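Local coordinates for ferric iron-binding protein HitA (Pseudomonas aeruginosa PAO1, PDB 6IWF) that binds ferric iron and probably serves as the periplasmic iron carrier of an uptake system, and is also implicated in gallium internalization, at residues 104-109 / 116-121; 79-84 / 95-100. All blocks are in the same frame, centred on the assembly; numbering follows the deposited sequence.

Contact 1: 104-109 / 116-121; sequences RVLAYN and KDLPKS
L118 lays its CD1 methyl on one face of the Y108 ring. The methyl sits almost over the ring centre: CD1 of L118 is 3.7 Å from the centroid of the Y108 ring. It is only 9° off the ring normal, which makes this a CH-pi contact. The second methyl of L118 is placed nearer the root of the tyrosine, with CD2 of L118 3.9 Å from CB of Y108. The isobutyl group thus spans from ring centre to CB. The two side chains run at about a right angle to each other. In Y108, chi1 of 71° sets CG between the backbone N and the carbonyl carbon, and chi2 of -78° turns a ring face to L118. The carbonyl O of L106 lies at the ring edge, in its plane. The OH of Y108 is hydrogen-bonded to the guanidinium of R211, on the paired strand 211-213.

L106 and Y108 lie two residues apart on strand 97-108, and both point toward the loop 116-121. A107 between them points away, as expected from the alternation of side chains along a strand. This strand pairs antiparallel with 190-194 and 211-213, in the mixed sheet of a periplasmic binding protein fold. The loop packs over one side of that sheet.

The CD2 methyl of L106 reaches toward the pyrrolidine ring of P119, 3.8 Å from CG of P119. L106 CD2 also lies 4.1 Å from CD2 of L118, so the leucine methyl touches both loop residues. No hydrogen bond joins the two segments. M190 and H213 also touch L118, while W130 lies against P119.

Contact 2: 79-84 / 95-100; sequences PETLAL and DWIGIT
The short helix 79-82 lies beside the start of strand 97-108, with the CA atoms of L82 and I97 7.1 Å apart, and no hydrogen bond joins the two segments. I97 carries the contact through the end of its side chain. CG1 is anti to the backbone N (chi1 -166°), and the extended chain carries CD1 to the helix. There CD1 of I97 comes 3.3 Å from the carbonyl O of T81. O of T81 also accepts a hydrogen bond from the backbone N of L84, 3.0 Å away. The isoleucine methyl therefore packs against a carbonyl already engaged by the backbone N of L84.

In the periplasmic binding protein fold, helices pack against the central sheet of each lobe, and this short helix follows that pattern. The strand continues the sheet through the backbone pairing of I97 with A229.

T81 adds its methyl, with CG2 of T81 3.9 Å from CD1 of I97. This methyl meets the I97 chain at a slant. L82 approaches from the next position, its CA lying 3.9 Å from CD1 of I97. CD2 of L82 is more distant, at 4.3 Å from CD1 of I97. Helix 238-248 adds to the packing: A246 touches T81, and V245 touches I97.

In the fold
Contact 2 comes first along the chain and contact 1 follows it, in series. Their centres are about 34 Å apart, on opposite sides of the chain's centre. They share strand 97-108: contact 2 uses its first part and contact 1 its last. This strand pairs with 224-231, and further along with 190-194 and 211-213. This long strand probably crosses between the two lobes, as the connecting strands of periplasmic binding proteins do. Contact 2 packs a short helix at one end, contact 1 a loop at the other. Both are structural packing away from the iron ligands H12, E60, Y196 and Y197.

Contact 1: 104-109 / 116-121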
ATOM      1  N   ARG A 104      -5.055  -1.265  -6.889  1.00  3.89           N
ATOM      2  CA  ARG A 104      -5.450  -0.021  -7.530  1.00  4.12           C
ATOM      3  C   ARG A 104      -6.795  -0.202  -8.217  1.00  6.24           C
ATOM      4  O   ARG A 104      -7.122  -1.283  -8.721  1.00  5.42           O
ATOM      5  CB  ARG A 104      -4.393   0.422  -8.551  1.00  5.88           C
ATOM      6  CG  ARG A 104      -2.986   0.548  -7.959  1.00  5.03           C
ATOM      7  CD  ARG A 104      -2.856   1.786  -7.142  1.00 17.58           C
ATOM      8  NE  ARG A 104      -2.969   3.007  -7.943  1.00  9.15           N
ATOM      9  CZ  ARG A 104      -2.957   4.214  -7.388  1.00 12.84           C
ATOM     10  NH1 ARG A 104      -2.833   4.316  -6.068  1.00 18.87           N
ATOM     11  NH2 ARG A 104      -3.059   5.301  -8.129  1.00 13.02           N
ATOM     12  N   VAL A 105      -7.585   0.865  -8.218  1.00  5.95           N
ATOM     13  CA  VAL A 105      -8.902   0.882  -8.842  1.00  5.14           C
ATOM     14  C   VAL A 105      -9.092   2.229  -9.524  1.00  5.42           C
ATOM     15  O   VAL A 105      -8.254   3.132  -9.417  1.00  6.24           O
ATOM     16  CB  VAL A 105     -10.034   0.631  -7.825  1.00  7.00           C
ATOM     17  CG1 VAL A 105      -9.878  -0.740  -7.192  1.00  8.58           C
ATOM     18  CG2 VAL A 105     -10.045   1.721  -6.756  1.00  6.17           C
ATOM     19  N   LEU A 106     -10.218   2.362 -10.226  1.00  4.87           N
ATOM     20  CA  LEU A 106     -10.686   3.632 -10.772  1.00  5.46           C
ATOM     21  C   LEU A 106     -12.016   3.950 -10.085  1.00  6.25           C
ATOM     22  O   LEU A 106     -13.039   3.321 -10.377  1.00  6.75           O
ATOM     23  CB  LEU A 106     -10.832   3.553 -12.303  1.00  5.45           C
ATOM     24  CG  LEU A 106     -11.257   4.846 -13.006  1.00  6.92           C
ATOM     25  CD1 LEU A 106     -10.124   5.870 -13.014  1.00  6.96           C
ATOM     26  CD2 LEU A 106     -11.667   4.504 -14.432  1.00  9.02           C
ATOM     27  N   ALA A 107     -12.021   4.896  -9.149  1.00  4.83           N
ATOM     28  CA  ALA A 107     -13.293   5.331  -8.574  1.00  5.71           C
ATOM     29  C   ALA A 107     -13.969   6.262  -9.572  1.00  5.87           C
ATOM     30  O   ALA A 107     -13.295   7.044 -10.247  1.00  8.35           O
ATOM     31  CB  ALA A 107     -13.082   6.032  -7.235  1.00  7.20           C
ATOM     32  N   TYR A 108     -15.287   6.141  -9.713  1.00  5.51           N
ATOM     33  CA  TYR A 108     -15.974   6.989 -10.678  1.00  7.83           C
ATOM     34  C   TYR A 108     -17.370   7.323 -10.174  1.00  6.46           C
ATOM     35  O   TYR A 108     -17.944   6.613  -9.345  1.00  8.41           O
ATOM     36  CB  TYR A 108     -16.043   6.340 -12.069  1.00  7.97           C
ATOM     37  CG  TYR A 108     -16.980   5.150 -12.183  1.00  4.37           C
ATOM     38  CD1 TYR A 108     -16.601   3.896 -11.715  1.00  6.52           C
ATOM     39  CD2 TYR A 108     -18.226   5.276 -12.787  1.00  8.59           C
ATOM     40  CE1 TYR A 108     -17.446   2.798 -11.816  1.00  8.20           C
ATOM     41  CE2 TYR A 108     -19.094   4.164 -12.896  1.00  8.56           C
ATOM     42  CZ  TYR A 108     -18.691   2.939 -12.404  1.00 11.77           C
ATOM     43  OH  TYR A 108     -19.520   1.830 -12.494  1.00 10.48           O
ATOM     44  N   ASN A 109     -17.906   8.432 -10.699  1.00  7.85           N
ATOM     45  CA  ASN A 109     -19.250   8.880 -10.368  1.00 11.48           C
ATOM     46  C   ASN A 109     -20.183   8.464 -11.491  1.00  8.76           C
ATOM     47  O   ASN A 109     -20.076   9.009 -12.604  1.00 10.45           O
ATOM     48  CB  ASN A 109     -19.280  10.395 -10.185  1.00 10.83           C
ATOM     49  CG  ASN A 109     -20.663  10.916  -9.804  1.00 17.09           C
ATOM     50  OD1 ASN A 109     -21.660  10.197  -9.891  1.00 12.22           O
ATOM     51  ND2 ASN A 109     -20.724  12.176  -9.388  1.00 20.56           N
ATOM     52  N   LYS A 116     -19.687   1.899 -19.069  1.00 18.90           N
ATOM     53  CA  LYS A 116     -19.234   1.461 -20.387  1.00 18.53           C
ATOM     54  C   LYS A 116     -18.339   2.486 -21.074  1.00 14.92           C
ATOM     55  O   LYS A 116     -17.625   2.126 -22.017  1.00 19.10           O
ATOM     56  CB  LYS A 116     -20.435   1.129 -21.281  1.00 21.25           C
ATOM     57  CG  LYS A 116     -21.235   2.327 -21.760  1.00 25.37           C
ATOM     58  CD  LYS A 116     -22.268   1.899 -22.811  1.00 31.87           C
ATOM     59  CE  LYS A 116     -23.243   3.016 -23.145  1.00 37.24           C
ATOM     60  NZ  LYS A 116     -22.568   4.214 -23.720  1.00 37.89           N
ATOM     61  N   ASP A 117     -18.336   3.738 -20.609  1.00 13.39           N
ATOM     62  CA  ASP A 117     -17.545   4.813 -21.199  1.00 13.18           C
ATOM     63  C   ASP A 117     -16.262   5.110 -20.429  1.00 10.98           C
ATOM     64  O   ASP A 117     -15.551   6.053 -20.783  1.00 10.13           O
ATOM     65  CB  ASP A 117     -18.376   6.097 -21.292  1.00 13.65           C
ATOM     66  CG  ASP A 117     -19.559   5.964 -22.246  1.00 22.31           C
ATOM     67  OD1 ASP A 117     -19.447   5.208 -23.239  1.00 22.38           O
ATOM     68  OD2 ASP A 117     -20.601   6.614 -21.990  1.00 21.03           O
ATOM     69  N   LEU A 118     -15.973   4.353 -19.371  1.00 11.38           N
ATOM     70  CA  LEU A 118     -14.729   4.505 -18.643  1.00 11.18           C
ATOM     71  C   LEU A 118     -13.550   4.123 -19.537  1.00  9.86           C
ATOM     72  O   LEU A 118     -13.696   3.321 -20.469  1.00 10.81           O
ATOM     73  CB  LEU A 118     -14.757   3.625 -17.392  1.00  9.40           C
ATOM     74  CG  LEU A 118     -15.815   4.004 -16.350  1.00  9.41           C
ATOM     75  CD1 LEU A 118     -15.959   2.944 -15.252  1.00 12.37           C
ATOM     76  CD2 LEU A 118     -15.438   5.309 -15.756  1.00 11.72           C
ATOM     77  N   PRO A 119     -12.358   4.660 -19.258  1.00  8.36           N
ATOM     78  CA  PRO A 119     -11.176   4.238 -20.017  1.00  7.23           C
ATOM     79  C   PRO A 119     -10.971   2.742 -19.888  1.00  8.98           C
ATOM     80  O   PRO A 119     -11.174   2.160 -18.819  1.00  9.49           O
ATOM     81  CB  PRO A 119     -10.027   5.013 -19.366  1.00  9.71           C
ATOM     82  CG  PRO A 119     -10.527   5.331 -17.996  1.00 10.94           C
ATOM     83  CD  PRO A 119     -12.004   5.565 -18.148  1.00  9.15           C
ATOM     84  N   LYS A 120     -10.542   2.126 -20.991  1.00  8.88           N
ATOM     85  CA  LYS A 120     -10.339   0.682 -21.009  1.00  9.69           C
ATOM     86  C   LYS A 120      -9.066   0.279 -20.279  1.00 10.26           C
ATOM     87  O   LYS A 120      -8.992  -0.824 -19.720  1.00 10.30           O
ATOM     88  CB  LYS A 120     -10.287   0.165 -22.455  1.00 15.48           C
ATOM     89  CG  LYS A 120     -11.443   0.602 -23.380  1.00 18.98           C
ATOM     90  CD  LYS A 120     -12.763   0.875 -22.653  1.00 24.40           C
ATOM     91  CE  LYS A 120     -13.498  -0.399 -22.236  1.00 28.41           C
ATOM     92  NZ  LYS A 120     -14.843  -0.058 -21.677  1.00 31.75           N
ATOM     93  N   SER A 121      -8.068   1.162 -20.262  1.00  6.83           N
ATOM     94  CA  SER A 121      -6.770   0.895 -19.659  1.00  7.23           C
ATOM     95  C   SER A 121      -6.326   2.133 -18.896  1.00  2.82           C
ATOM     96  O   SER A 121      -6.668   3.248 -19.276  1.00  4.85           O
ATOM     97  CB  SER A 121      -5.715   0.562 -20.738  1.00  6.45           C
ATOM     98  OG  SER A 121      -4.410   0.449 -20.189  1.00  5.91           O
TER

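Contact 2: 79-84 / 95-100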
ATOM      1  N   PRO A  79      11.461 -18.771  10.834  1.00 17.29           N
ATOM      2  CA  PRO A  79      10.832 -19.563   9.766  1.00 19.63           C
ATOM      3  C   PRO A  79       9.363 -19.849  10.008  1.00 15.23           C
ATOM      4  O   PRO A  79       8.592 -19.918   9.041  1.00 17.37           O
ATOM      5  CB  PRO A  79      11.666 -20.856   9.752  1.00 24.95           C
ATOM      6  CG  PRO A  79      12.398 -20.871  11.067  1.00 24.53           C
ATOM      7  CD  PRO A  79      12.641 -19.443  11.405  1.00 24.40           C
ATOM      8  N   GLU A  80       8.948 -20.008  11.269  1.00 16.15           N
ATOM      9  CA  GLU A  80       7.526 -20.163  11.563  1.00 18.13           C
ATOM     10  C   GLU A  80       6.727 -18.962  11.069  1.00 20.78           C
ATOM     11  O   GLU A  80       5.608 -19.113  10.567  1.00 16.71           O
ATOM     12  CB  GLU A  80       7.310 -20.354  13.063  1.00 21.43           C
ATOM     13  CG  GLU A  80       7.910 -21.628  13.625  1.00 21.13           C
ATOM     14  CD  GLU A  80       9.350 -21.456  14.106  1.00 28.38           C
ATOM     15  OE1 GLU A  80       9.817 -22.330  14.870  1.00 32.81           O
ATOM     16  OE2 GLU A  80      10.021 -20.469  13.723  1.00 21.46           O
ATOM     17  N   THR A  81       7.289 -17.758  11.207  1.00 14.24           N
ATOM     18  CA  THR A  81       6.615 -16.565  10.695  1.00 14.90           C
ATOM     19  C   THR A  81       6.561 -16.567   9.172  1.00 11.10           C
ATOM     20  O   THR A  81       5.507 -16.286   8.579  1.00 11.55           O
ATOM     21  CB  THR A  81       7.326 -15.312  11.207  1.00 13.13           C
ATOM     22  OG1 THR A  81       7.325 -15.341  12.635  1.00 12.15           O
ATOM     23  CG2 THR A  81       6.599 -14.052  10.733  1.00 11.46           C
ATOM     24  N   LEU A  82       7.687 -16.879   8.518  1.00 13.00           N
ATOM     25  CA  LEU A  82       7.712 -16.881   7.055  1.00 12.39           C
ATOM     26  C   LEU A  82       6.740 -17.900   6.479  1.00 16.71           C
ATOM     27  O   LEU A  82       6.195 -17.695   5.385  1.00 12.17           O
ATOM     28  CB  LEU A  82       9.124 -17.158   6.551  1.00 13.77           C
ATOM     29  CG  LEU A  82      10.113 -16.034   6.859  1.00 13.05           C
ATOM     30  CD1 LEU A  82      11.524 -16.518   6.735  1.00 15.62           C
ATOM     31  CD2 LEU A  82       9.863 -14.826   5.940  1.00 14.13           C
ATOM     32  N   ALA A  83       6.501 -18.994   7.200  1.00 13.03           N
ATOM     33  CA  ALA A  83       5.596 -20.023   6.711  1.00 15.15           C
ATOM     34  C   ALA A  83       4.140 -19.567   6.694  1.00 17.38           C
ATOM     35  O   ALA A  83       3.295 -20.261   6.115  1.00 15.96           O
ATOM     36  CB  ALA A  83       5.746 -21.287   7.564  1.00 16.43           C
ATOM     37  N   LEU A  84       3.823 -18.422   7.302  1.00 13.30           N
ATOM     38  CA  LEU A  84       2.441 -17.971   7.358  1.00 14.14           C
ATOM     39  C   LEU A  84       1.969 -17.299   6.071  1.00 12.94           C
ATOM     40  O   LEU A  84       0.763 -17.067   5.936  1.00 12.58           O
ATOM     41  CB  LEU A  84       2.254 -17.021   8.542  1.00 13.33           C
ATOM     42  CG  LEU A  84       2.471 -17.628   9.943  1.00 14.78           C
ATOM     43  CD1 LEU A  84       2.462 -16.541  10.995  1.00 17.29           C
ATOM     44  CD2 LEU A  84       1.418 -18.691  10.265  1.00 16.32           C
ATOM     45  N   ASP A  95      13.655 -11.131   5.545  1.00  9.55           N
ATOM     46  CA  ASP A  95      13.782 -10.140   6.609  1.00  9.18           C
ATOM     47  C   ASP A  95      12.698  -9.075   6.551  1.00  7.22           C
ATOM     48  O   ASP A  95      12.817  -8.046   7.212  1.00  7.91           O
ATOM     49  CB  ASP A  95      15.168  -9.483   6.596  1.00 11.97           C
ATOM     50  CG  ASP A  95      15.634  -9.115   5.207  1.00 14.53           C
ATOM     51  OD1 ASP A  95      14.832  -9.210   4.249  1.00 15.30           O
ATOM     52  OD2 ASP A  95      16.821  -8.731   5.076  1.00 15.89           O
ATOM     53  N   TRP A  96      11.659  -9.281   5.755  1.00  7.74           N
ATOM     54  CA  TRP A  96      10.420  -8.545   5.949  1.00  6.77           C
ATOM     55  C   TRP A  96       9.311  -9.426   5.410  1.00  4.25           C
ATOM     56  O   TRP A  96       9.567 -10.381   4.675  1.00  7.00           O
ATOM     57  CB  TRP A  96      10.450  -7.160   5.282  1.00  7.05           C
ATOM     58  CG  TRP A  96      10.610  -7.160   3.801  1.00  6.54           C
ATOM     59  CD1 TRP A  96      11.774  -7.021   3.105  1.00  7.14           C
ATOM     60  CD2 TRP A  96       9.565  -7.281   2.823  1.00  8.89           C
ATOM     61  NE1 TRP A  96      11.522  -7.059   1.751  1.00  8.29           N
ATOM     62  CE2 TRP A  96      10.176  -7.217   1.551  1.00 10.52           C
ATOM     63  CE3 TRP A  96       8.179  -7.455   2.901  1.00  8.85           C
ATOM     64  CZ2 TRP A  96       9.445  -7.324   0.356  1.00  9.75           C
ATOM     65  CZ3 TRP A  96       7.449  -7.555   1.711  1.00 12.11           C
ATOM     66  CH2 TRP A  96       8.087  -7.484   0.461  1.00 11.24           C
ATOM     67  N   ILE A  97       8.079  -9.123   5.792  1.00  4.94           N
ATOM     68  CA  ILE A  97       6.970 -10.007   5.459  1.00  5.53           C
ATOM     69  C   ILE A  97       5.730  -9.181   5.160  1.00  5.76           C
ATOM     70  O   ILE A  97       5.454  -8.181   5.829  1.00  5.38           O
ATOM     71  CB  ILE A  97       6.701 -11.030   6.586  1.00  7.89           C
ATOM     72  CG1 ILE A  97       5.793 -12.144   6.075  1.00  9.09           C
ATOM     73  CG2 ILE A  97       6.162 -10.355   7.849  1.00  5.81           C
ATOM     74  CD1 ILE A  97       5.903 -13.426   6.919  1.00  9.71           C
ATOM     75  N   GLY A  98       4.992  -9.600   4.137  1.00  5.53           N
ATOM     76  CA  GLY A  98       3.759  -8.912   3.792  1.00  6.58           C
ATOM     77  C   GLY A  98       2.681  -9.190   4.824  1.00  8.08           C
ATOM     78  O   GLY A  98       2.602 -10.281   5.393  1.00  9.67           O
ATOM     79  N   ILE A  99       1.862  -8.173   5.086  1.00  5.95           N
ATOM     80  CA  ILE A  99       0.799  -8.236   6.084  1.00  5.78           C
ATOM     81  C   ILE A  99      -0.573  -8.182   5.432  1.00  7.79           C
ATOM     82  O   ILE A  99      -1.444  -8.997   5.738  1.00  8.15           O
ATOM     83  CB  ILE A  99       0.951  -7.116   7.135  1.00  7.21           C
ATOM     84  CG1 ILE A  99       2.338  -7.156   7.789  1.00  6.65           C
ATOM     85  CG2 ILE A  99      -0.142  -7.222   8.176  1.00 10.05           C
ATOM     86  CD1 ILE A  99       2.680  -8.494   8.431  1.00  8.01           C
ATOM     87  N   THR A 100      -0.794  -7.199   4.553  1.00  7.54           N
ATOM     88  CA  THR A 100      -2.011  -7.125   3.754  1.00  4.78           C
ATOM     89  C   THR A 100      -1.634  -6.754   2.332  1.00  7.34           C
ATOM     90  O   THR A 100      -0.536  -6.268   2.069  1.00  5.76           O
ATOM     91  CB  THR A 100      -3.016  -6.084   4.265  1.00  9.29           C
ATOM     92  OG1 THR A 100      -2.458  -4.771   4.124  1.00  9.56           O
ATOM     93  CG2 THR A 100      -3.414  -6.344   5.735  1.00 12.49           C
TER